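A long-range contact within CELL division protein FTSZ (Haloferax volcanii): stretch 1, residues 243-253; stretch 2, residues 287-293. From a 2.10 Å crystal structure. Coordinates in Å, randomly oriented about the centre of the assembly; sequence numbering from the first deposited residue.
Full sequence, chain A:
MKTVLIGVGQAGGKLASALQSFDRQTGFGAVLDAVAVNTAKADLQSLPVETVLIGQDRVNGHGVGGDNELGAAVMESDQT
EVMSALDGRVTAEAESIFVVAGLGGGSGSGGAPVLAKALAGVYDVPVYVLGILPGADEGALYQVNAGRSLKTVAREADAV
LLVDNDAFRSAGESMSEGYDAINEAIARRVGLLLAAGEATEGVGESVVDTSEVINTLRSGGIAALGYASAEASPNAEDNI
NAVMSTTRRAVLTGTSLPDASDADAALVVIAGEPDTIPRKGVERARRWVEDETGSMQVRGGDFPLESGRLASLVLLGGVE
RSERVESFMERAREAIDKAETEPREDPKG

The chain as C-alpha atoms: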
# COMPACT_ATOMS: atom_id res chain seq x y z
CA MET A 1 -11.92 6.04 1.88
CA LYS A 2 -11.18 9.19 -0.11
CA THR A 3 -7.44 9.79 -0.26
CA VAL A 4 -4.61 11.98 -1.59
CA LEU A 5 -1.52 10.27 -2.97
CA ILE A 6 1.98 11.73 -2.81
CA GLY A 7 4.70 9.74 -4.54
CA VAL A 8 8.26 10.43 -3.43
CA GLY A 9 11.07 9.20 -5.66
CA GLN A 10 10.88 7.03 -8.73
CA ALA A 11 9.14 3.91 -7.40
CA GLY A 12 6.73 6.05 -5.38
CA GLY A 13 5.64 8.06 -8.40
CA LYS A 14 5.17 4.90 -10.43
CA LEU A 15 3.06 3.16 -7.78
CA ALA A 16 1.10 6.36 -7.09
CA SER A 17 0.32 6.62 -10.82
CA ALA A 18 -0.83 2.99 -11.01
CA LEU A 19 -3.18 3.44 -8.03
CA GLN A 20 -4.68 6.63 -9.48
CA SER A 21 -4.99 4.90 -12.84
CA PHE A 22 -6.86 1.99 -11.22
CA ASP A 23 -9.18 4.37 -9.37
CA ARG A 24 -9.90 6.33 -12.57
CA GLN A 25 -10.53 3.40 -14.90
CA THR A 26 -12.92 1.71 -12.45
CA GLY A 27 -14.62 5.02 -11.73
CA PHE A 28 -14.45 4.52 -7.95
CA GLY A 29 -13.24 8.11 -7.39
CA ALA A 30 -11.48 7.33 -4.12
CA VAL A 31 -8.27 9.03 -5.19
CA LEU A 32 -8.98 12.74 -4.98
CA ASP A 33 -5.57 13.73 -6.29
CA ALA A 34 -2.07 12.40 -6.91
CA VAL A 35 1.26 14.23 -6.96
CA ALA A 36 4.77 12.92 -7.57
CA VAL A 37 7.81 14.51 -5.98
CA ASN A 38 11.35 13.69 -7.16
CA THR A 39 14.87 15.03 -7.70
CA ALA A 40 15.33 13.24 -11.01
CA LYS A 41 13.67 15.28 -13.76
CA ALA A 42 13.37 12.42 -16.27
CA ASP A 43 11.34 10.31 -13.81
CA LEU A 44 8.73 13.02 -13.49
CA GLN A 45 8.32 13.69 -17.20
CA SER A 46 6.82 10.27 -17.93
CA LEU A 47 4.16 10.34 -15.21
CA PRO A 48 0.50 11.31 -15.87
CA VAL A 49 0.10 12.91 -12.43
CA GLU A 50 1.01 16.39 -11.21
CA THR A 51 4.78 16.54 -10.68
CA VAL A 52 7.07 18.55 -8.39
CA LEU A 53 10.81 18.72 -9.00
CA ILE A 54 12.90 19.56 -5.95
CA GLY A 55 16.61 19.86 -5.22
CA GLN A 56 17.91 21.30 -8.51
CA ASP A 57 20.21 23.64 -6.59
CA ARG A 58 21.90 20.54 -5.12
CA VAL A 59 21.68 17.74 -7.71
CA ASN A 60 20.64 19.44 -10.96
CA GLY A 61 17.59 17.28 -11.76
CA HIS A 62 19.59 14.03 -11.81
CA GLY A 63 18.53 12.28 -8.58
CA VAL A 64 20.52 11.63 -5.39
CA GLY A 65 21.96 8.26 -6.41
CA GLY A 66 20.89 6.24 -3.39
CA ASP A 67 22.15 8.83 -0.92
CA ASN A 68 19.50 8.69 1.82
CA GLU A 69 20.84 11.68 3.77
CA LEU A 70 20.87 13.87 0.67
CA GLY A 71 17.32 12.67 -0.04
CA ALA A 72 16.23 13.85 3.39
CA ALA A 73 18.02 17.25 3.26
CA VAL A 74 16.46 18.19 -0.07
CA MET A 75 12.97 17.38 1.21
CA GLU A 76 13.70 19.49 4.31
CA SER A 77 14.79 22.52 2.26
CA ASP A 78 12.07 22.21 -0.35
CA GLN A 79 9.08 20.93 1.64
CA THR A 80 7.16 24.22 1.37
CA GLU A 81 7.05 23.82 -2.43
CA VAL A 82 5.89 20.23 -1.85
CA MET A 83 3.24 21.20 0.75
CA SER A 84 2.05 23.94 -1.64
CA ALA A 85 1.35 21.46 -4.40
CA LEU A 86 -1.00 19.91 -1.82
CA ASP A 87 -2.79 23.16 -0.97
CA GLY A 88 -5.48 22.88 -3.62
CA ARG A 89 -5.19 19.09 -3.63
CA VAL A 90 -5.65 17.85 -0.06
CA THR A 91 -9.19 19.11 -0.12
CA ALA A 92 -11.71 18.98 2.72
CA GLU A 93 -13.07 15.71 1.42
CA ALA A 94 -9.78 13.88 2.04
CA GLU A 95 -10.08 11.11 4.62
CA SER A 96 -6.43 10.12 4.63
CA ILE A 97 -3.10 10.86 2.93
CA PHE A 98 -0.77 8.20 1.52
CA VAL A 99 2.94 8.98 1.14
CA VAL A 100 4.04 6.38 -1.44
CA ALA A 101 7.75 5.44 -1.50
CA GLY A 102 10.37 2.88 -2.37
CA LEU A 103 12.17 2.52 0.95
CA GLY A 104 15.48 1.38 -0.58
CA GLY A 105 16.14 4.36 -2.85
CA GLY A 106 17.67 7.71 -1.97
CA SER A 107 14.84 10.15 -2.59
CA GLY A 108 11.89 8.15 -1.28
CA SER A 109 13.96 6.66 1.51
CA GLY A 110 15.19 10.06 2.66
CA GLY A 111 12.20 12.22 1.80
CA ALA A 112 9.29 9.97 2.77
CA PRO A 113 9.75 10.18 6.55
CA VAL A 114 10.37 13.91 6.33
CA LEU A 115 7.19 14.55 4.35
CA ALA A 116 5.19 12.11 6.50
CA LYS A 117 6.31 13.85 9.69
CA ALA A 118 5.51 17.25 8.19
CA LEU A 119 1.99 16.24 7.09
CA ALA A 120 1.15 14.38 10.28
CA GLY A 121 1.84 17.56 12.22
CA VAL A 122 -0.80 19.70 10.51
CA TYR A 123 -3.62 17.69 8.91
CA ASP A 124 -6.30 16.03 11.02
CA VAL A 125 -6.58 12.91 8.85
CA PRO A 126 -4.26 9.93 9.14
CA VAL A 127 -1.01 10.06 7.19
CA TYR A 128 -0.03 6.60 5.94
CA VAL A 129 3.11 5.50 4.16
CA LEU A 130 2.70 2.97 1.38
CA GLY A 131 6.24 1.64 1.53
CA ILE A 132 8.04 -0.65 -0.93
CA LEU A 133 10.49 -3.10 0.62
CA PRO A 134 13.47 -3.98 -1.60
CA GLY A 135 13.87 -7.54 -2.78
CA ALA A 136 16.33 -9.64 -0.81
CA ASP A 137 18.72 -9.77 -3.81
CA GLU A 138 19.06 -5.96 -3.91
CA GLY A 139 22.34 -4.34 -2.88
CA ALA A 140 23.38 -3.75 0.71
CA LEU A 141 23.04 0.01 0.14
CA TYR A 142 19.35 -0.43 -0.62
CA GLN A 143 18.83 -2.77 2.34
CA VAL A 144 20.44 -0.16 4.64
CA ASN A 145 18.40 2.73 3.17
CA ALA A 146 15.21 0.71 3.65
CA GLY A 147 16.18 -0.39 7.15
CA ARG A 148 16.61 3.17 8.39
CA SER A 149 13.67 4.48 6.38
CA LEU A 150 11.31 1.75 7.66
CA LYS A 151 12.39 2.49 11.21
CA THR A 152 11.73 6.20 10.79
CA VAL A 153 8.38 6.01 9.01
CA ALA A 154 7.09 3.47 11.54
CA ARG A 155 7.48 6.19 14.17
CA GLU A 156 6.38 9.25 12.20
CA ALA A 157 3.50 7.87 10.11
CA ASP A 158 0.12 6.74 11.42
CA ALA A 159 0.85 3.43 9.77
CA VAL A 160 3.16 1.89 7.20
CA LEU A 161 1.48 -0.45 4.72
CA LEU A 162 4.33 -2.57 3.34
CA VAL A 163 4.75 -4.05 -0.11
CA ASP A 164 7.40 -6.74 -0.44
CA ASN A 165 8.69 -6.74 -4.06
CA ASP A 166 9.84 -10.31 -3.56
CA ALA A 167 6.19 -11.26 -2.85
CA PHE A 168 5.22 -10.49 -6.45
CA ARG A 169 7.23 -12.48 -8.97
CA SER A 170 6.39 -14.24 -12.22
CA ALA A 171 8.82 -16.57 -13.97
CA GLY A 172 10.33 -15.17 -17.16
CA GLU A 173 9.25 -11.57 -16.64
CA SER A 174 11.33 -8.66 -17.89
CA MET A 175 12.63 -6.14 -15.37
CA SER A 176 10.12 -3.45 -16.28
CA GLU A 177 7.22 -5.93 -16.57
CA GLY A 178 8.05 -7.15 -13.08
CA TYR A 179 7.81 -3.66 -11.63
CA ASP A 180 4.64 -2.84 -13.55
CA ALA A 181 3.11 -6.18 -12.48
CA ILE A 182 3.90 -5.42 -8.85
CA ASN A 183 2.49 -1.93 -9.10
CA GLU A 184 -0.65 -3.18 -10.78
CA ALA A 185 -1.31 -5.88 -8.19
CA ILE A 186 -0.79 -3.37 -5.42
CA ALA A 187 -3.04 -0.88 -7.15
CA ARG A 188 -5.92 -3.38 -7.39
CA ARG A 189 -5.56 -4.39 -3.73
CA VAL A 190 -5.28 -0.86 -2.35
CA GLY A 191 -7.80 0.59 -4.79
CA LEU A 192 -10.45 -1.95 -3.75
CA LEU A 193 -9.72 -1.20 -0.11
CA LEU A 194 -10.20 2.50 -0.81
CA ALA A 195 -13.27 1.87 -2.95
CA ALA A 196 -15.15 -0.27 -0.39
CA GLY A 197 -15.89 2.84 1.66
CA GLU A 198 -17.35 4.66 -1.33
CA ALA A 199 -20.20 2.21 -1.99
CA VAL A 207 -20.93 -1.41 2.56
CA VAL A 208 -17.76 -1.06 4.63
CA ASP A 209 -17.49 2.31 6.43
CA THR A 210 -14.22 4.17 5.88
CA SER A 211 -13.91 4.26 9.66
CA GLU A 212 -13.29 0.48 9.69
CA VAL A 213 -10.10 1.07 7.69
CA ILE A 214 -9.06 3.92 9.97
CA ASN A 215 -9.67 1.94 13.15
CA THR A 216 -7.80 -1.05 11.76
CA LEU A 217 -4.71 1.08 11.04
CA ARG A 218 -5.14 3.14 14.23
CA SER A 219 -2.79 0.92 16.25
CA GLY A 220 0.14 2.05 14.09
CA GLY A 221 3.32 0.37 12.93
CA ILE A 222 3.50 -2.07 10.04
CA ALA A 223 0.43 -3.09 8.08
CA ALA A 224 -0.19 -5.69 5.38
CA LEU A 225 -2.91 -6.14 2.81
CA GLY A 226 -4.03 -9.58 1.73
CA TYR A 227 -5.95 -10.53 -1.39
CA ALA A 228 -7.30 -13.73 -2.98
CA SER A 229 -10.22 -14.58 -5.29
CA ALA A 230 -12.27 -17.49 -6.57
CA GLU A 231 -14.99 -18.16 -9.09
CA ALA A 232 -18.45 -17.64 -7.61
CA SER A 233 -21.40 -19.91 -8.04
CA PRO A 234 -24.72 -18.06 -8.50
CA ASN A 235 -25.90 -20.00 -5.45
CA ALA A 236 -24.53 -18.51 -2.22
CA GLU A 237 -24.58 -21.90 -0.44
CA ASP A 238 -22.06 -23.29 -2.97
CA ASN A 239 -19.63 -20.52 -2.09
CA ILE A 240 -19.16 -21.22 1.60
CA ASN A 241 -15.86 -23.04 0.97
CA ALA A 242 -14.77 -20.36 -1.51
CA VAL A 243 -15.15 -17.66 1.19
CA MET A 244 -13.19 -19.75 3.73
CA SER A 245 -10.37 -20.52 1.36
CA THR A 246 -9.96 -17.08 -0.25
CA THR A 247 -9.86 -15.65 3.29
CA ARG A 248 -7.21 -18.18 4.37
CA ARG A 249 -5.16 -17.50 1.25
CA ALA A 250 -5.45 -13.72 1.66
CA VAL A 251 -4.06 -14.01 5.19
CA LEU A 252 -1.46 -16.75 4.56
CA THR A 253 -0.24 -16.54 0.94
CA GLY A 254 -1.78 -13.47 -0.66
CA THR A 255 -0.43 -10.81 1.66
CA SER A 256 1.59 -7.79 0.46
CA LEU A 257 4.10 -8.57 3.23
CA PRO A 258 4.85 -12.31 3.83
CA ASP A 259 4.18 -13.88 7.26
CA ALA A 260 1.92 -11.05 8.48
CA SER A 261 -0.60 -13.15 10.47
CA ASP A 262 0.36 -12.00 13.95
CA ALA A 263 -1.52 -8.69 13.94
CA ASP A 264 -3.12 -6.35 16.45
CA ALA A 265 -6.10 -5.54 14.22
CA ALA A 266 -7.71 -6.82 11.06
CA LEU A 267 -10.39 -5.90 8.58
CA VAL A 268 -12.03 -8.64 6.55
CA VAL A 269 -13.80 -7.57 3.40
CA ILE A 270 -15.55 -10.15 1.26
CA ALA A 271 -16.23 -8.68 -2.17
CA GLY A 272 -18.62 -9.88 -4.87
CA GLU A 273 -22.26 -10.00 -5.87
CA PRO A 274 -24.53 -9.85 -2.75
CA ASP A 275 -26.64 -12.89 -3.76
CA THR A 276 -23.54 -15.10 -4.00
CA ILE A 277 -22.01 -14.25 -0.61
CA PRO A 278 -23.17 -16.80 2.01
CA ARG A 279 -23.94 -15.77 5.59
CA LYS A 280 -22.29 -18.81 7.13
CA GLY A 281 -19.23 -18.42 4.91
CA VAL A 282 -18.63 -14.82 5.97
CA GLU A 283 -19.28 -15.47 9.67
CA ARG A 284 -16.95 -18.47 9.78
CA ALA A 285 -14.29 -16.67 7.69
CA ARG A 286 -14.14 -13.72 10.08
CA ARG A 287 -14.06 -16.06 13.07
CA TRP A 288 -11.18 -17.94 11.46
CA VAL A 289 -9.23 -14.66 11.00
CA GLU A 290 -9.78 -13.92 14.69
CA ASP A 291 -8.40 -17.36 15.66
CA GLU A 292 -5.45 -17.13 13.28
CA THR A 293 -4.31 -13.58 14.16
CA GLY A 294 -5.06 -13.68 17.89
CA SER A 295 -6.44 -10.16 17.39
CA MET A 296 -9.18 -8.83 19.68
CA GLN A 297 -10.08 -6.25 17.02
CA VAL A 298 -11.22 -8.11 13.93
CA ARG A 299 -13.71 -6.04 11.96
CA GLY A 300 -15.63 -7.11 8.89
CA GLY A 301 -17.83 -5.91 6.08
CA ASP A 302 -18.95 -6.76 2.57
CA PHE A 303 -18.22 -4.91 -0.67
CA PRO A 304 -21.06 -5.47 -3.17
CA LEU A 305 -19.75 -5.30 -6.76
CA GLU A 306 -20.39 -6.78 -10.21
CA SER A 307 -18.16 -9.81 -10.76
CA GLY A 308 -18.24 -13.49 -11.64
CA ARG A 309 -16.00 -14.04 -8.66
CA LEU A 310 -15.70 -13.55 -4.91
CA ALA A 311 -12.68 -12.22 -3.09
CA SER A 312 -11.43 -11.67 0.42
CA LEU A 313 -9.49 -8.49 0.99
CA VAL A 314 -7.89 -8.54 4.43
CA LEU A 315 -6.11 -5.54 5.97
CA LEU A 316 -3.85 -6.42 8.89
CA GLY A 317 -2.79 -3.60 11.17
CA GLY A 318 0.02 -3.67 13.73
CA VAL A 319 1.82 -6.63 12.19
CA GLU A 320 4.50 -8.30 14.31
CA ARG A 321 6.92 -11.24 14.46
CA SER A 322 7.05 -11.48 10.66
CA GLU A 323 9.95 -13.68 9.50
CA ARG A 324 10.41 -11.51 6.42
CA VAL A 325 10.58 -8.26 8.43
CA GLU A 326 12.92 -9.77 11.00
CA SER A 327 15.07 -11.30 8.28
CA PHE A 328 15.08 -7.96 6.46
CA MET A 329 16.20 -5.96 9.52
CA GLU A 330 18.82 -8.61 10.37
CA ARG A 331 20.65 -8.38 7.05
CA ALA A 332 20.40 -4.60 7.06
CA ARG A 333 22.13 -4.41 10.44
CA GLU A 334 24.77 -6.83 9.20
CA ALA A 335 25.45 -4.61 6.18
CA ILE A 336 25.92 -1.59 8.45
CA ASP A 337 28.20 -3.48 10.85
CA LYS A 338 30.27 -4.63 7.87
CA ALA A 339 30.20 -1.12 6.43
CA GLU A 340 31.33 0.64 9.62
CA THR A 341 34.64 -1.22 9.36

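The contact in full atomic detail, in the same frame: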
# COMPACT_ATOMS: atom_id res chain seq x y z
N VAL A 243 -15.38 -18.76 0.25
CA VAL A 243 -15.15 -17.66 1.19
C VAL A 243 -14.10 -18.02 2.24
O VAL A 243 -13.22 -17.20 2.57
CB VAL A 243 -16.47 -17.22 1.90
CG1 VAL A 243 -16.20 -16.13 2.96
CG2 VAL A 243 -17.46 -16.70 0.89
N MET A 244 -14.18 -19.25 2.77
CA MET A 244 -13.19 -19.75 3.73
C MET A 244 -11.79 -19.76 3.13
O MET A 244 -10.81 -19.36 3.77
CB MET A 244 -13.50 -21.18 4.17
CG MET A 244 -14.80 -21.37 4.93
SD MET A 244 -14.94 -20.19 6.28
CE MET A 244 -13.79 -20.84 7.50
N SER A 245 -11.68 -20.26 1.91
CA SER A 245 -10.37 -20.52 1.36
C SER A 245 -9.74 -19.24 0.83
O SER A 245 -8.55 -19.01 1.07
CB SER A 245 -10.44 -21.61 0.29
OG SER A 245 -10.64 -21.03 -0.98
N THR A 246 -10.50 -18.39 0.13
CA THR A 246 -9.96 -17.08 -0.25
C THR A 246 -9.47 -16.29 0.97
O THR A 246 -8.43 -15.63 0.92
CB THR A 246 -10.95 -16.19 -1.06
OG1 THR A 246 -12.10 -15.85 -0.25
CG2 THR A 246 -11.38 -16.91 -2.34
N THR A 247 -10.23 -16.37 2.06
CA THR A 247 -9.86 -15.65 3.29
C THR A 247 -8.58 -16.21 3.86
O THR A 247 -7.68 -15.45 4.21
CB THR A 247 -10.99 -15.69 4.34
OG1 THR A 247 -12.20 -15.20 3.76
CG2 THR A 247 -10.65 -14.81 5.53
N ARG A 248 -8.48 -17.54 3.96
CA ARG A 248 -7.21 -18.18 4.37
C ARG A 248 -6.04 -17.79 3.47
O ARG A 248 -4.94 -17.50 3.97
CB ARG A 248 -7.32 -19.71 4.39
CG ARG A 248 -8.26 -20.28 5.45
CD ARG A 248 -8.05 -21.80 5.59
NE ARG A 248 -9.24 -22.48 6.09
CZ ARG A 248 -10.12 -23.10 5.31
NH1 ARG A 248 -9.95 -23.14 4.00
NH2 ARG A 248 -11.18 -23.69 5.86
N ARG A 249 -6.25 -17.82 2.16
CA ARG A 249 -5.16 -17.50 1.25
C ARG A 249 -4.74 -16.05 1.39
O ARG A 249 -3.54 -15.76 1.39
CB ARG A 249 -5.54 -17.81 -0.20
CG ARG A 249 -5.55 -19.30 -0.53
CD ARG A 249 -5.29 -19.52 -2.00
NE ARG A 249 -6.03 -18.58 -2.84
CZ ARG A 249 -7.24 -18.81 -3.34
NH1 ARG A 249 -7.86 -19.95 -3.08
NH2 ARG A 249 -7.83 -17.89 -4.10
N ALA A 250 -5.72 -15.15 1.53
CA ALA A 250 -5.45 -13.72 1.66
C ALA A 250 -4.55 -13.45 2.86
O ALA A 250 -3.62 -12.65 2.79
CB ALA A 250 -6.76 -12.93 1.77
N VAL A 251 -4.83 -14.16 3.96
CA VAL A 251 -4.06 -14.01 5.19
C VAL A 251 -2.71 -14.75 5.15
O VAL A 251 -1.73 -14.27 5.70
CB VAL A 251 -4.87 -14.53 6.40
CG1 VAL A 251 -4.05 -14.45 7.68
CG2 VAL A 251 -6.19 -13.75 6.53
N LEU A 252 -2.66 -15.91 4.50
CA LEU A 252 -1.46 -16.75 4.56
C LEU A 252 -0.53 -16.65 3.34
O LEU A 252 0.69 -16.57 3.51
CB LEU A 252 -1.82 -18.21 4.85
CG LEU A 252 -2.62 -18.46 6.13
CD1 LEU A 252 -3.16 -19.88 6.16
CD2 LEU A 252 -1.82 -18.17 7.40
N THR A 253 -1.08 -16.65 2.13
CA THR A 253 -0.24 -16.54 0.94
C THR A 253 -0.35 -15.22 0.18
O THR A 253 0.60 -14.79 -0.47
CB THR A 253 -0.47 -17.69 -0.09
OG1 THR A 253 -1.75 -17.54 -0.72
CG2 THR A 253 -0.40 -19.03 0.58
N ARG A 287 -14.41 -15.39 11.82
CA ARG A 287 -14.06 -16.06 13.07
C ARG A 287 -12.70 -16.73 12.92
O ARG A 287 -11.87 -16.67 13.83
CB ARG A 287 -15.15 -17.07 13.46
CG ARG A 287 -14.76 -17.97 14.62
CD ARG A 287 -15.98 -18.72 15.15
NE ARG A 287 -15.63 -19.96 15.84
CZ ARG A 287 -15.75 -21.18 15.31
NH1 ARG A 287 -16.20 -21.33 14.07
NH2 ARG A 287 -15.40 -22.25 16.02
N TRP A 288 -12.49 -17.37 11.77
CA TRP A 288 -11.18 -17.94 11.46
C TRP A 288 -10.03 -16.90 11.52
O TRP A 288 -8.96 -17.20 12.04
CB TRP A 288 -11.17 -18.63 10.09
CG TRP A 288 -9.82 -19.23 9.83
CD1 TRP A 288 -9.39 -20.46 10.22
CD2 TRP A 288 -8.72 -18.61 9.16
NE1 TRP A 288 -8.09 -20.65 9.83
CE2 TRP A 288 -7.65 -19.54 9.18
CE3 TRP A 288 -8.53 -17.37 8.55
CZ2 TRP A 288 -6.41 -19.26 8.60
CZ3 TRP A 288 -7.30 -17.09 7.97
CH2 TRP A 288 -6.25 -18.04 8.00
N VAL A 289 -10.25 -15.72 10.96
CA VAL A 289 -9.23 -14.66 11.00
C VAL A 289 -8.92 -14.31 12.45
O VAL A 289 -7.77 -14.16 12.81
CB VAL A 289 -9.66 -13.38 10.21
CG1 VAL A 289 -8.70 -12.22 10.48
CG2 VAL A 289 -9.71 -13.67 8.72
N GLU A 290 -9.96 -14.23 13.28
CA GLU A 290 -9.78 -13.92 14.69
C GLU A 290 -8.95 -14.99 15.41
O GLU A 290 -8.13 -14.67 16.27
CB GLU A 290 -11.14 -13.73 15.38
CG GLU A 290 -11.04 -13.50 16.89
CD GLU A 290 -12.39 -13.22 17.52
OE1 GLU A 290 -13.18 -14.17 17.71
OE2 GLU A 290 -12.67 -12.04 17.83
N ASP A 291 -9.15 -16.26 15.06
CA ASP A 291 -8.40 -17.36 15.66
C ASP A 291 -6.96 -17.39 15.17
O ASP A 291 -6.04 -17.71 15.92
CB ASP A 291 -9.04 -18.72 15.37
CG ASP A 291 -10.41 -18.89 16.03
OD1 ASP A 291 -10.72 -18.17 17.01
OD2 ASP A 291 -11.16 -19.77 15.56
N GLU A 292 -6.78 -17.09 13.89
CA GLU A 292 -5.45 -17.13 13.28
C GLU A 292 -4.56 -15.96 13.70
O GLU A 292 -3.37 -16.15 13.94
CB GLU A 292 -5.57 -17.18 11.75
CG GLU A 292 -4.25 -17.04 11.01
CD GLU A 292 -3.22 -18.08 11.40
OE1 GLU A 292 -3.61 -19.22 11.74
OE2 GLU A 292 -2.02 -17.76 11.35
N THR A 293 -5.12 -14.76 13.80
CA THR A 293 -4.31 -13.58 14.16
C THR A 293 -4.12 -13.42 15.68
O THR A 293 -3.16 -12.81 16.13
CB THR A 293 -4.94 -12.29 13.61
OG1 THR A 293 -6.24 -12.09 14.20
CG2 THR A 293 -5.07 -12.35 12.10

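Two helical segments, 243-252 and 287-293, pack side by side at an angle of 30° between their N-to-C directions, with their axes 10.4 Å apart at closest approach. No hydrogen bond crosses between them; the contact, which buries 350 Å² in all, rests on packing, and Trp288 contributes by far the largest share of it.

The CA-to-CB bond of Trp288 points toward the first helix, and its t rotamer (chi1 -178°), with chi2 at 86°, lays the indole in a pocket formed by Thr247, Arg248, Val251 and Leu252, residues that span nearly one and a half turns of helix. Arg248 covers one face of the ring: its CG lies 3.8 Å from the centroid of the Trp288 six-membered ring, only 10° off the normal, a well-formed CH-pi contact. The m, t, t course of the arginine carries its aliphatic portion across the indole, and so methylenes rather than charge make the close approach. The guanidinium continues farther along, and with Arg248 CZ 5.7 Å from the centroid of the Trp288 five-membered ring, any cation-pi attraction is weak.

The ring's edge meets aliphatic groups. Val251 CG2 is 3.8 Å from Trp288 CZ3, and Leu252, in its m, t rotamer, brings CD1 to 4.0 Å from Trp288 CH2. At the other end of the contact, Met244 starts out sideways, but its m, m, m conformation folds the thioether back so that CE reaches within 4.3 Å of Trp288 CB. A flexible, unbranched chain suits this place, since its terminal methyl can reach the base of the tryptophan side chain.

Beside the indole, smaller branched residues fill the buried side of the interface. Val289, pointing sideways in the t rotamer, places CG2 3.5 Å from Thr247 CG2 and 4.1 Å from Val251 CG2. Thr247 can present a methyl here because its m rotamer turns the hydroxyl back along its own helix, where OG1 donates a 2.5 Å hydrogen bond to Val243 O. Thr293 similarly satisfies its hydroxyl within its own helix: in the p rotamer, OG1 donates to Val289 O at 2.9 Å.

Glu292 lies at the more open margin. Its t, p conformation sets CG 4.2 Å from Val251 CG1, so the aliphatic part of the side chain extends the apolar packing. Its carboxylate passes close to Leu252, with OE2 4.0 Å from Leu252 CD2, but OE2 finds its hydrogen bond elsewhere in the structure.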